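Local coordinates for protein Eps1p (Saccharomyces cerevisiae, PDB 4TW5) that belongs to the thioredoxin superfamily and folds into two linked alpha/beta units, each built round a mixed beta sheet, at residues 54-57 with 58-61; 67-70 with 71-74; 143-147 with 148-152; 175-178 with 179-182; 261-264 with 265-268. One frame throughout, in Å; residues are numbered along the deposited sequence. Where two conformers were deposited one is given.

Contact 1 (54-57 with 58-61); sequences FKEE and SKTL
Lys59 leans back along helix 55-61 over Lys55 and Glu56, one turn earlier. With CG beside its own backbone N (chi1 -67°) and the rest of the chain extended, the side chain runs toward the start of the helix. CB lies near the carbonyl of Glu56, and Lys59 CG lies 3.8 Å from Lys55 O. CD sits about equally far from both oxygens, CE stays close to Lys55 O, and the ammonium reaches the carboxylate of Glu56. Lys59 NZ is 3.2 Å from Glu56 OE1, which it meets on the syn side but 32° out of the carboxylate plane; a weaker bond of 3.4 Å goes from Lys59 NZ to Glu56 OE2. Glu56 bends at chi2 so that its tip lies alongside the lysine. Farther round the helix, Glu57 O accepts two bonds, from Leu61 N at 2.7 Å and from Thr60 OG1 at 3.1 Å. On the inner side, one face of the Phe54 ring lies against Ser58 N, while Phe54 CZ touches Leu61 CD1 at 4.1 Å, the two side chains crossing at about a right angle. Phe54 also packs on Ile111 and Ala114 of helix 107-118 and meets Phe65 edge-to-face. Ser58 OG bonds to Ile63 O, and Glu57 pairs with Arg115, so one side of the helix packs on strand 63-69 and helix 107-118.

Contact 2 (67-70 with 71-74); sequences QVNC and IESA
The side chains of Asn69 and Glu72 lie one over the other where strand 63-69 ends. Their amide and carboxylate planes are only 11° apart and stacked, with Asn69 ND2 3.8 Å from Glu72 OE2, so the two groups rest against each other by their flat sides. A chi1 of -171° swings CG of Asn69 away from its own main-chain nitrogen and carries OD1 forward over the turn. There it takes the N-H of Ile71 in the plane of its carbonyl, with Asn69 OD1 2.9 Å from Ile71 N and an N-H...O angle of 150°. A longer, weak bond from Glu72 N to Asn69 OD1 follows at 3.3 Å. The amide oxygen is thus held by the N-H of Ile71 and, weakly, by that of Glu72, and the rotation of the amide is set from its oxygen side; ND2 has a weak bond to Tyr33 OH. In the main chain, Asn69 O takes weak bonds from Ser73 N at 2.9 Å and Ser73 OG at 3.2 Å. Beyond it, a CA-H...O contact of 3.1 Å joins Ala74 CA to Cys70 O. Ile71 turns its side chain to Pro35 and Tyr36, close in sequence to the Cys37-Cys40 disulfide. The bond from Ile71 N to Asn69 OD1 makes this an Asx turn. It shapes the loop between an outermost strand of the thioredoxin-fold sheet and helix 74-79, a loop clasped by the disulfide of Cys70 with Cys77.

Contact 3 (143-147 with 148-152); sequences FLELI and AGKAT
Helix 140-150 closes between Glu145 and Lys150 in a Schellman motif. Gly149 is its C-prime residue, with a positive phi of 106°, a conformation glycine adopts readily. Lys150 N bonds back to Glu145 O at 3.2 Å, and Gly149 N reaches Leu146 O by a weak bond of 3.3 Å. The same two residues, Glu145 and Lys150, meet through their side chains. The extended lysine crosses the glutamate obliquely, with Lys150 CG 3.3 Å from Glu145 O. Farther out, Lys150 CD lies against Glu145 CB, and Lys150 NZ ends 2.7 Å from Glu145 OE2. That oxygen is met from above the carboxylate plane, 44° out of it. On another side of the helix, Leu146 CD2 touches Ala151 CB at 3.8 Å. Ile147 packs on Leu247 and on His227 of the second subunit, and its carbonyl oxygen accepts a bond from Asn246 ND2. In many Schellman motifs apolar side chains fill the two positions held here by Glu145 and Lys150; here a salt bridge and the lysine stem take the place of that apolar contact. The two charges probably largely offset each other, and any effect on the helix end would be small.

Contact 4 (175-178 with 179-182); sequences KNCD and KCHE
Cys177 to Cys180 form a type I beta turn leading into helix 180-196, with a weak bond of 3.4 Å from Cys180 N to Cys177 O. Across the turn the two cysteines are joined covalently, Cys177 SG to Cys180 SG at 2.0 Å. The sulfur of Cys177 points away from its main-chain nitrogen (chi1 -176°), whereas that of Cys180 lies beside its own; the C-S-S-C torsion of 95° is close to the relaxed value for a disulfide. Two waters carry the backbone on into the helix. Water 2 donates to Asp178 O at 2.7 Å and accepts from Glu182 N. Water 1 donates to Cys177 O at 2.9 Å, but its link to His181 N is too short to be more than doubtful. The extended chain of Lys179 carries NZ to Glu232 in a salt bridge and to Tyr254 in a cation-pi contact. Asp230 OD1 receives Asp178 N, and Phe174 packs on Cys180. This is a CXXC sequence at the N-terminal end of a helix, as in thioredoxin-like proteins. The disulfide locks the turn, and water 2, with less certainty water 1, bridges residues four apart where the helix begins.

Contact 5 (261-264 with 265-268); sequences YVDF and ARRT
Phe264 and Arg267 come together because the phenylalanine sets CG anti to its backbone N (chi1 169°), while Arg267, with an unusual chi1 of -99° and a chain extended from CG to NE, folds back along the helix end. Their planes stand 76° apart and the side chains cross at about a right angle, with Arg267 NH1 in the plane of the ring at its edge. The separation of 2.9 Å from Arg267 NH1 to Phe264 CD1 is tight enough for its exact value to be doubtful, and this is an edge approach rather than a cation-pi stack. Arg266 leaves the chain on another side. Bent at chi3, it runs alongside Val262 and Asp263, and Arg266 CD is 3.9 Å from Val262 CG1. Its guanidinium turns an edge to the carboxylate of Asp263 in a long salt bridge, Arg266 NE to Asp263 OD1 at 3.9 Å. The backbone leaves the helix with Ala265 N bonded to Tyr261 O at 3.0 Å and Arg267 N bonded to Phe264 O at 3.1 Å. Ala265 CB, close to Val262 O, faces inward onto Leu156 and Leu194. Phe264 meets Tyr250 edge-to-face, and the Tyr261 ring stacks on that same tyrosine. Asp263 is too distant to bond Arg266 NE, which is buried without a hydrogen-bond partner. The salt bridge of Arg266 NH2 to Glu102 is therefore the strongest tie of this arginine, with weaker, long ion pairs to Asp263 and Asp197.

Contacts 1 and 2 belong to the thioredoxin domain: contact 1 lies on the helix before strand 63-69, and contact 2 covers that strand's end and the loop after it; their centres are about 25 Å apart. Contacts 3, 4 and 5 lie in the second half of the chain. Contacts 1 and 3 are surface sites on helices, each with a lysine-glutamate salt bridge, but the pair spans three residues within a helix in contact 1 and five across a helix end in contact 3. Contacts 2 and 4, partly buried turns leading into helices, both involve disulfides, one reaching outside the segments and one closed within them. Contact 5, partly buried and nearest the chain's centre, mixes aromatic packing with arginines.

Contact 1 (54-57 with 58-61)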
loop_
_atom_site.group_PDB
_atom_site.type_symbol
_atom_site.label_atom_id
_atom_site.label_comp_id
_atom_site.label_asym_id
_atom_site.label_seq_id
_atom_site.Cartn_x
_atom_site.Cartn_y
_atom_site.Cartn_z
ATOM N N PHE A 54 -1.296 -45.797 25.721
ATOM C CA PHE A 54 -0.219 -45.428 24.798
ATOM C C PHE A 54 0.589 -46.608 24.281
ATOM O O PHE A 54 1.525 -46.417 23.514
ATOM C CB PHE A 54 0.741 -44.439 25.460
ATOM C CG PHE A 54 1.624 -43.715 24.483
ATOM C CD1 PHE A 54 1.087 -42.783 23.615
ATOM C CD2 PHE A 54 2.985 -43.992 24.413
ATOM C CE1 PHE A 54 1.885 -42.129 22.714
ATOM C CE2 PHE A 54 3.783 -43.341 23.513
ATOM C CZ PHE A 54 3.236 -42.407 22.660
ATOM N N LYS A 55 0.209 -47.816 24.691
ATOM C CA LYS A 55 0.956 -49.036 24.392
ATOM C C LYS A 55 1.291 -49.208 22.908
ATOM O O LYS A 55 2.398 -49.639 22.571
ATOM C CB LYS A 55 0.170 -50.262 24.886
ATOM C CG LYS A 55 0.421 -50.614 26.354
ATOM C CD LYS A 55 -0.712 -51.446 26.949
ATOM C CE LYS A 55 -0.936 -52.711 26.151
ATOM N NZ LYS A 55 -2.033 -53.557 26.667
ATOM N N GLU A 56 0.322 -48.928 22.036
ATOM C CA GLU A 56 0.504 -49.123 20.595
ATOM C C GLU A 56 1.421 -48.099 19.918
ATOM O O GLU A 56 2.310 -48.454 19.143
ATOM C CB GLU A 56 -0.850 -49.094 19.874
ATOM C CG GLU A 56 -1.770 -50.262 20.173
ATOM C CD GLU A 56 -1.050 -51.603 20.150
ATOM O OE1 GLU A 56 -0.375 -51.914 19.136
ATOM O OE2 GLU A 56 -1.165 -52.349 21.147
ATOM N N GLU A 57 1.195 -46.829 20.231
ATOM C CA GLU A 57 1.905 -45.728 19.601
ATOM C C GLU A 57 3.335 -45.753 20.100
ATOM O O GLU A 57 4.276 -45.446 19.359
ATOM C CB GLU A 57 1.201 -44.413 19.920
ATOM C CG GLU A 57 -0.170 -44.347 19.234
ATOM C CD GLU A 57 -0.925 -43.049 19.466
ATOM O OE1 GLU A 57 -2.102 -42.982 19.041
ATOM O OE2 GLU A 57 -0.390 -42.138 20.139
ATOM N N SER A 58 3.480 -46.212 21.340
ATOM C CA SER A 58 4.769 -46.362 21.991
ATOM C C SER A 58 5.752 -47.113 21.113
ATOM O O SER A 58 6.915 -46.737 21.005
ATOM C CB SER A 58 4.594 -47.103 23.309
ATOM O OG SER A 58 5.840 -47.289 23.940
ATOM N N LYS A 59 5.256 -48.155 20.460
ATOM C CA LYS A 59 6.059 -49.005 19.591
ATOM C C LYS A 59 6.454 -48.241 18.336
ATOM O O LYS A 59 7.617 -48.199 17.960
ATOM C CB LYS A 59 5.265 -50.253 19.167
ATOM C CG LYS A 59 4.930 -51.251 20.253
ATOM C CD LYS A 59 3.726 -52.075 19.813
ATOM C CE LYS A 59 3.209 -52.985 20.914
ATOM N NZ LYS A 59 1.930 -53.645 20.489
ATOM N N THR A 60 5.463 -47.615 17.711
ATOM C CA THR A 60 5.635 -46.973 16.407
ATOM C C THR A 60 6.299 -45.575 16.451
ATOM O O THR A 60 6.869 -45.149 15.467
ATOM C CB THR A 60 4.271 -46.882 15.691
ATOM O OG1 THR A 60 3.307 -46.297 16.575
ATOM C CG2 THR A 60 3.771 -48.293 15.293
ATOM N N LEU A 61 6.216 -44.875 17.584
ATOM C CA LEU A 61 6.827 -43.546 17.741
ATOM C C LEU A 61 8.167 -43.599 18.460
ATOM O O LEU A 61 8.868 -42.600 18.533
ATOM C CB LEU A 61 5.906 -42.611 18.526
ATOM C CG LEU A 61 4.527 -42.296 17.961
ATOM C CD1 LEU A 61 3.903 -41.200 18.804
ATOM C CD2 LEU A 61 4.606 -41.907 16.488
#

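Contact 2 (67-70 with 71-74)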
loop_
_atom_site.group_PDB
_atom_site.type_symbol
_atom_site.label_atom_id
_atom_site.label_comp_id
_atom_site.label_asym_id
_atom_site.label_seq_id
_atom_site.Cartn_x
_atom_site.Cartn_y
_atom_site.Cartn_z
ATOM N N GLN A 67 9.218 -44.260 34.921
ATOM C CA GLN A 67 9.164 -43.671 36.247
ATOM C C GLN A 67 10.441 -43.908 36.987
ATOM O O GLN A 67 11.194 -44.812 36.662
ATOM C CB GLN A 67 8.021 -44.238 37.083
ATOM C CG GLN A 67 6.686 -43.608 36.854
ATOM C CD GLN A 67 5.606 -44.322 37.612
ATOM O OE1 GLN A 67 5.597 -45.550 37.698
ATOM N NE2 GLN A 67 4.698 -43.557 38.200
ATOM N N VAL A 68 10.690 -43.055 37.965
ATOM C CA VAL A 68 11.779 -43.237 38.903
ATOM C C VAL A 68 11.273 -42.937 40.320
ATOM O O VAL A 68 10.856 -41.808 40.601
ATOM C CB VAL A 68 12.965 -42.304 38.599
ATOM C CG1 VAL A 68 13.983 -42.399 39.716
ATOM C CG2 VAL A 68 13.609 -42.664 37.286
ATOM N N ASN A 69 11.278 -43.938 41.202
ATOM C CA ASN A 69 10.993 -43.691 42.617
ATOM C C ASN A 69 12.220 -43.041 43.248
ATOM O O ASN A 69 13.267 -43.677 43.373
ATOM C CB ASN A 69 10.611 -44.992 43.339
ATOM C CG ASN A 69 10.094 -44.755 44.760
ATOM O OD1 ASN A 69 10.611 -43.907 45.489
ATOM N ND2 ASN A 69 9.062 -45.499 45.148
ATOM N N CYS A 70 12.098 -41.777 43.642
ATOM C CA CYS A 70 13.261 -41.020 44.108
ATOM C C CYS A 70 13.579 -41.291 45.570
ATOM O O CYS A 70 14.533 -40.744 46.121
ATOM C CB CYS A 70 13.047 -39.521 43.905
ATOM S SG CYS A 70 13.008 -39.023 42.190
ATOM N N ILE A 71 12.795 -42.160 46.190
ATOM C CA ILE A 71 13.095 -42.607 47.538
ATOM C C ILE A 71 13.972 -43.841 47.447
ATOM O O ILE A 71 14.963 -43.957 48.166
ATOM C CB ILE A 71 11.807 -42.870 48.336
ATOM C CG1 ILE A 71 11.101 -41.534 48.566
ATOM C CG2 ILE A 71 12.101 -43.526 49.670
ATOM C CD1 ILE A 71 12.030 -40.436 49.050
ATOM N N GLU A 72 13.639 -44.740 46.528
ATOM C CA GLU A 72 14.424 -45.952 46.347
ATOM C C GLU A 72 15.654 -45.662 45.477
ATOM O O GLU A 72 16.605 -46.442 45.439
ATOM C CB GLU A 72 13.567 -47.061 45.718
ATOM C CG GLU A 72 12.299 -47.429 46.502
ATOM C CD GLU A 72 11.448 -48.488 45.802
ATOM O OE1 GLU A 72 11.858 -48.944 44.713
ATOM O OE2 GLU A 72 10.380 -48.877 46.341
ATOM N N SER A 73 15.657 -44.500 44.834
ATOM C CA SER A 73 16.780 -44.075 43.998
ATOM C C SER A 73 17.148 -42.620 44.259
ATOM O O SER A 73 17.181 -41.802 43.338
ATOM C CB SER A 73 16.435 -44.251 42.518
ATOM O OG SER A 73 15.713 -45.444 42.309
ATOM N N ALA A 74 17.413 -42.304 45.522
ATOM C CA ALA A 74 17.636 -40.927 45.941
ATOM C C ALA A 74 18.850 -40.279 45.287
ATOM O O ALA A 74 18.800 -39.111 44.916
ATOM C CB ALA A 74 17.763 -40.870 47.451
#

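Contact 3 (143-147 with 148-152)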
loop_
_atom_site.group_PDB
_atom_site.type_symbol
_atom_site.label_atom_id
_atom_site.label_comp_id
_atom_site.label_asym_id
_atom_site.label_seq_id
_atom_site.Cartn_x
_atom_site.Cartn_y
_atom_site.Cartn_z
ATOM N N PHE A 143 -7.523 -15.078 4.954
ATOM C CA PHE A 143 -7.127 -14.613 6.270
ATOM C C PHE A 143 -8.208 -13.723 6.894
ATOM O O PHE A 143 -8.357 -13.699 8.106
ATOM C CB PHE A 143 -5.796 -13.852 6.223
ATOM C CG PHE A 143 -5.381 -13.328 7.577
ATOM C CD1 PHE A 143 -4.827 -14.176 8.522
ATOM C CD2 PHE A 143 -5.613 -12.010 7.926
ATOM C CE1 PHE A 143 -4.471 -13.715 9.761
ATOM C CE2 PHE A 143 -5.276 -11.548 9.175
ATOM C CZ PHE A 143 -4.707 -12.405 10.093
ATOM N N LEU A 144 -8.912 -12.964 6.051
ATOM C CA LEU A 144 -9.955 -12.060 6.491
ATOM C C LEU A 144 -11.198 -12.871 6.889
ATOM O O LEU A 144 -11.854 -12.568 7.875
ATOM C CB LEU A 144 -10.271 -11.047 5.379
ATOM C CG LEU A 144 -9.171 -9.998 5.054
ATOM C CD1 LEU A 144 -9.594 -9.081 3.927
ATOM C CD2 LEU A 144 -8.766 -9.149 6.276
ATOM N N GLU A 145 -11.483 -13.936 6.155
ATOM C CA GLU A 145 -12.551 -14.836 6.558
ATOM C C GLU A 145 -12.264 -15.372 7.955
ATOM O O GLU A 145 -13.130 -15.317 8.811
ATOM C CB GLU A 145 -12.735 -15.986 5.564
ATOM C CG GLU A 145 -13.258 -15.550 4.213
ATOM C CD GLU A 145 -14.404 -16.432 3.739
ATOM O OE1 GLU A 145 -14.204 -17.659 3.580
ATOM O OE2 GLU A 145 -15.525 -15.897 3.571
ATOM N N LEU A 146 -11.031 -15.811 8.204
ATOM C CA LEU A 146 -10.681 -16.314 9.523
ATOM C C LEU A 146 -10.964 -15.291 10.602
ATOM O O LEU A 146 -11.436 -15.621 11.689
ATOM C CB LEU A 146 -9.214 -16.704 9.592
ATOM C CG LEU A 146 -8.819 -17.855 8.682
ATOM C CD1 LEU A 146 -7.349 -18.134 8.888
ATOM C CD2 LEU A 146 -9.688 -19.090 8.982
ATOM N N ILE A 147 -10.659 -14.040 10.285
ATOM C CA ILE A 147 -10.720 -12.983 11.271
ATOM C C ILE A 147 -12.141 -12.436 11.420
ATOM O O ILE A 147 -12.469 -11.847 12.428
ATOM C CB ILE A 147 -9.732 -11.829 10.882
ATOM C CG1 ILE A 147 -8.848 -11.487 12.059
ATOM C CG2 ILE A 147 -10.465 -10.606 10.375
ATOM C CD1 ILE A 147 -7.987 -12.628 12.434
ATOM N N ALA A 148 -12.986 -12.677 10.425
ATOM C CA ALA A 148 -14.395 -12.327 10.507
ATOM C C ALA A 148 -15.172 -13.312 11.402
ATOM O O ALA A 148 -16.383 -13.164 11.609
ATOM C CB ALA A 148 -15.009 -12.266 9.126
ATOM N N GLY A 149 -14.482 -14.339 11.893
ATOM C CA GLY A 149 -15.078 -15.262 12.837
ATOM C C GLY A 149 -15.408 -16.591 12.196
ATOM O O GLY A 149 -16.220 -17.358 12.725
ATOM N N LYS A 150 -14.810 -16.851 11.034
ATOM C CA LYS A 150 -15.143 -18.046 10.279
ATOM C C LYS A 150 -14.277 -19.276 10.566
ATOM O O LYS A 150 -14.607 -20.382 10.124
ATOM C CB LYS A 150 -15.111 -17.710 8.788
ATOM C CG LYS A 150 -16.103 -16.612 8.442
ATOM C CD LYS A 150 -16.227 -16.360 6.936
ATOM C CE LYS A 150 -17.243 -15.240 6.653
ATOM N NZ LYS A 150 -17.437 -15.010 5.189
ATOM N N ALA A 151 -13.207 -19.103 11.339
ATOM C CA ALA A 151 -12.418 -20.245 11.805
ATOM C C ALA A 151 -13.172 -21.154 12.796
ATOM O O ALA A 151 -13.760 -20.682 13.772
ATOM C CB ALA A 151 -11.127 -19.766 12.438
ATOM N N THR A 152 -13.105 -22.461 12.566
ATOM C CA THR A 152 -13.719 -23.431 13.473
ATOM C C THR A 152 -12.666 -24.069 14.373
ATOM O O THR A 152 -12.994 -24.756 15.338
ATOM C CB THR A 152 -14.469 -24.532 12.701
ATOM O OG1 THR A 152 -13.538 -25.227 11.855
ATOM C CG2 THR A 152 -15.535 -23.927 11.808
#

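Contact 4 (175-178 with 179-182)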
loop_
_atom_site.group_PDB
_atom_site.type_symbol
_atom_site.label_atom_id
_atom_site.label_comp_id
_atom_site.label_asym_id
_atom_site.label_seq_id
_atom_site.Cartn_x
_atom_site.Cartn_y
_atom_site.Cartn_z
ATOM N N LYS A 175 14.895 -11.318 1.099
ATOM C CA LYS A 175 15.681 -10.086 1.136
ATOM C C LYS A 175 15.608 -9.389 2.511
ATOM O O LYS A 175 14.530 -9.276 3.117
ATOM C CB LYS A 175 15.194 -9.141 0.041
ATOM C CG LYS A 175 15.195 -9.744 -1.355
ATOM C CD LYS A 175 16.590 -10.255 -1.718
ATOM C CE LYS A 175 16.564 -11.040 -3.027
ATOM N NZ LYS A 175 17.697 -12.013 -2.995
ATOM N N ASN A 176 16.759 -8.944 3.005
ATOM C CA ASN A 176 16.842 -8.254 4.291
ATOM C C ASN A 176 16.096 -9.006 5.425
ATOM O O ASN A 176 15.396 -8.405 6.255
ATOM C CB ASN A 176 16.319 -6.823 4.139
ATOM C CG ASN A 176 17.055 -6.059 3.063
ATOM O OD1 ASN A 176 18.185 -6.406 2.734
ATOM N ND2 ASN A 176 16.427 -5.025 2.503
ATOM N N CYS A 177 16.251 -10.325 5.437
ATOM C CA CYS A 177 15.673 -11.151 6.476
ATOM C C CYS A 177 16.605 -12.284 6.824
ATOM O O CYS A 177 16.464 -13.384 6.305
ATOM C CB CYS A 177 14.317 -11.720 6.047
ATOM S SG CYS A 177 13.480 -12.666 7.360
ATOM N N ASP A 178 17.525 -12.013 7.743
ATOM C CA ASP A 178 18.527 -12.976 8.161
ATOM C C ASP A 178 17.930 -14.246 8.759
ATOM O O ASP A 178 18.481 -15.330 8.598
ATOM C CB ASP A 178 19.467 -12.345 9.188
ATOM C CG ASP A 178 20.305 -11.214 8.609
ATOM O OD1 ASP A 178 20.554 -11.192 7.375
ATOM O OD2 ASP A 178 20.693 -10.328 9.404
ATOM N N LYS A 179 16.806 -14.104 9.451
ATOM C CA LYS A 179 16.229 -15.216 10.194
ATOM C C LYS A 179 15.193 -16.024 9.413
ATOM O O LYS A 179 14.799 -17.075 9.865
ATOM C CB LYS A 179 15.611 -14.702 11.498
ATOM C CG LYS A 179 16.637 -14.143 12.479
ATOM C CD LYS A 179 15.961 -13.151 13.434
ATOM C CE LYS A 179 16.948 -12.483 14.365
ATOM N NZ LYS A 179 16.293 -11.300 15.031
ATOM N N CYS A 180 14.767 -15.539 8.249
ATOM C CA CYS A 180 13.689 -16.171 7.501
ATOM C C CYS A 180 13.911 -17.669 7.190
ATOM O O CYS A 180 12.982 -18.482 7.292
ATOM C CB CYS A 180 13.448 -15.434 6.196
ATOM S SG CYS A 180 12.404 -13.980 6.246
ATOM N N HIS A 181 15.126 -18.020 6.781
ATOM C CA HIS A 181 15.455 -19.399 6.439
ATOM C C HIS A 181 15.449 -20.306 7.663
ATOM O O HIS A 181 14.921 -21.412 7.623
ATOM C CB HIS A 181 16.817 -19.463 5.759
ATOM C CG HIS A 181 17.251 -20.854 5.416
ATOM N ND1 HIS A 181 16.892 -21.476 4.239
ATOM C CD2 HIS A 181 18.000 -21.749 6.104
ATOM C CE1 HIS A 181 17.412 -22.689 4.212
ATOM N NE2 HIS A 181 18.087 -22.879 5.332
ATOM N N GLU A 182 16.054 -19.846 8.751
ATOM C CA GLU A 182 16.000 -20.574 10.013
ATOM C C GLU A 182 14.531 -20.803 10.405
ATOM O O GLU A 182 14.142 -21.873 10.883
ATOM C CB GLU A 182 16.713 -19.810 11.130
ATOM C CG GLU A 182 16.904 -20.600 12.442
ATOM C CD GLU A 182 17.556 -19.774 13.559
ATOM O OE1 GLU A 182 17.248 -18.569 13.678
ATOM O OE2 GLU A 182 18.395 -20.314 14.315
HETATM O O HOH W 1 16.492 -16.201 5.770
HETATM O O HOH W 2 17.992 -17.950 8.494
#

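Contact 5 (261-264 with 265-268)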
loop_
_atom_site.group_PDB
_atom_site.type_symbol
_atom_site.label_atom_id
_atom_site.label_comp_id
_atom_site.label_asym_id
_atom_site.label_seq_id
_atom_site.Cartn_x
_atom_site.Cartn_y
_atom_site.Cartn_z
ATOM N N TYR A 261 6.149 -20.893 20.525
ATOM C CA TYR A 261 5.038 -20.706 19.603
ATOM C C TYR A 261 3.902 -21.752 19.802
ATOM O O TYR A 261 2.719 -21.405 19.767
ATOM C CB TYR A 261 5.548 -20.748 18.159
ATOM C CG TYR A 261 6.641 -19.722 17.905
ATOM C CD1 TYR A 261 6.331 -18.410 17.629
ATOM C CD2 TYR A 261 7.975 -20.075 17.966
ATOM C CE1 TYR A 261 7.304 -17.480 17.429
ATOM C CE2 TYR A 261 8.962 -19.142 17.757
ATOM C CZ TYR A 261 8.617 -17.844 17.492
ATOM O OH TYR A 261 9.589 -16.899 17.277
ATOM N N VAL A 262 4.262 -23.012 20.035
ATOM C CA VAL A 262 3.261 -24.065 20.211
ATOM C C VAL A 262 2.422 -23.769 21.450
ATOM O O VAL A 262 1.185 -23.752 21.398
ATOM C CB VAL A 262 3.917 -25.466 20.340
ATOM C CG1 VAL A 262 2.905 -26.508 20.840
ATOM C CG2 VAL A 262 4.476 -25.913 18.995
ATOM N N ASP A 263 3.105 -23.484 22.552
ATOM C CA ASP A 263 2.438 -23.214 23.821
ATOM C C ASP A 263 1.618 -21.927 23.784
ATOM O O ASP A 263 0.612 -21.829 24.462
ATOM C CB ASP A 263 3.454 -23.214 24.961
ATOM C CG ASP A 263 4.108 -24.587 25.134
ATOM O OD1 ASP A 263 3.456 -25.603 24.757
ATOM O OD2 ASP A 263 5.258 -24.656 25.639
ATOM N N PHE A 264 2.049 -20.939 23.007
ATOM C CA PHE A 264 1.235 -19.746 22.827
ATOM C C PHE A 264 -0.057 -20.109 22.116
ATOM O O PHE A 264 -1.146 -19.731 22.548
ATOM C CB PHE A 264 1.984 -18.677 22.033
ATOM C CG PHE A 264 1.118 -17.534 21.578
ATOM C CD1 PHE A 264 0.699 -16.546 22.477
ATOM C CD2 PHE A 264 0.733 -17.438 20.264
ATOM C CE1 PHE A 264 -0.072 -15.472 22.066
ATOM C CE2 PHE A 264 -0.045 -16.380 19.824
ATOM C CZ PHE A 264 -0.454 -15.385 20.728
ATOM N N ALA A 265 0.064 -20.888 21.053
ATOM C CA ALA A 265 -1.094 -21.281 20.254
ATOM C C ALA A 265 -2.087 -22.110 21.058
ATOM O O ALA A 265 -3.233 -22.236 20.672
ATOM C CB ALA A 265 -0.651 -22.067 19.015
ATOM N N ARG A 266 -1.630 -22.667 22.170
ATOM C CA ARG A 266 -2.429 -23.578 22.962
ATOM C C ARG A 266 -3.010 -22.944 24.220
ATOM O O ARG A 266 -3.773 -23.576 24.921
ATOM C CB ARG A 266 -1.595 -24.819 23.292
ATOM C CG ARG A 266 -1.794 -25.929 22.273
ATOM C CD ARG A 266 -0.676 -26.926 22.261
ATOM N NE ARG A 266 0.004 -27.082 23.542
ATOM C CZ ARG A 266 -0.357 -27.899 24.522
ATOM N NH1 ARG A 266 -1.449 -28.656 24.427
ATOM N NH2 ARG A 266 0.382 -27.941 25.614
ATOM N N ARG A 267 -2.676 -21.686 24.478
ATOM C CA ARG A 267 -3.201 -20.971 25.634
ATOM C C ARG A 267 -4.712 -20.786 25.559
ATOM O O ARG A 267 -5.259 -20.537 24.478
ATOM C CB ARG A 267 -2.582 -19.573 25.737
ATOM C CG ARG A 267 -1.427 -19.316 26.701
ATOM C CD ARG A 267 -0.757 -17.977 26.303
ATOM N NE ARG A 267 0.488 -17.657 27.015
ATOM C CZ ARG A 267 1.631 -17.276 26.431
ATOM N NH1 ARG A 267 1.725 -17.219 25.111
ATOM N NH2 ARG A 267 2.701 -16.974 27.163
ATOM N N THR A 268 -5.377 -20.946 26.705
ATOM C CA THR A 268 -6.793 -20.600 26.866
ATOM C C THR A 268 -6.895 -19.077 27.017
ATOM O O THR A 268 -6.266 -18.499 27.911
ATOM C CB THR A 268 -7.442 -21.291 28.098
ATOM O OG1 THR A 268 -7.574 -22.700 27.862
ATOM C CG2 THR A 268 -8.807 -20.670 28.431
#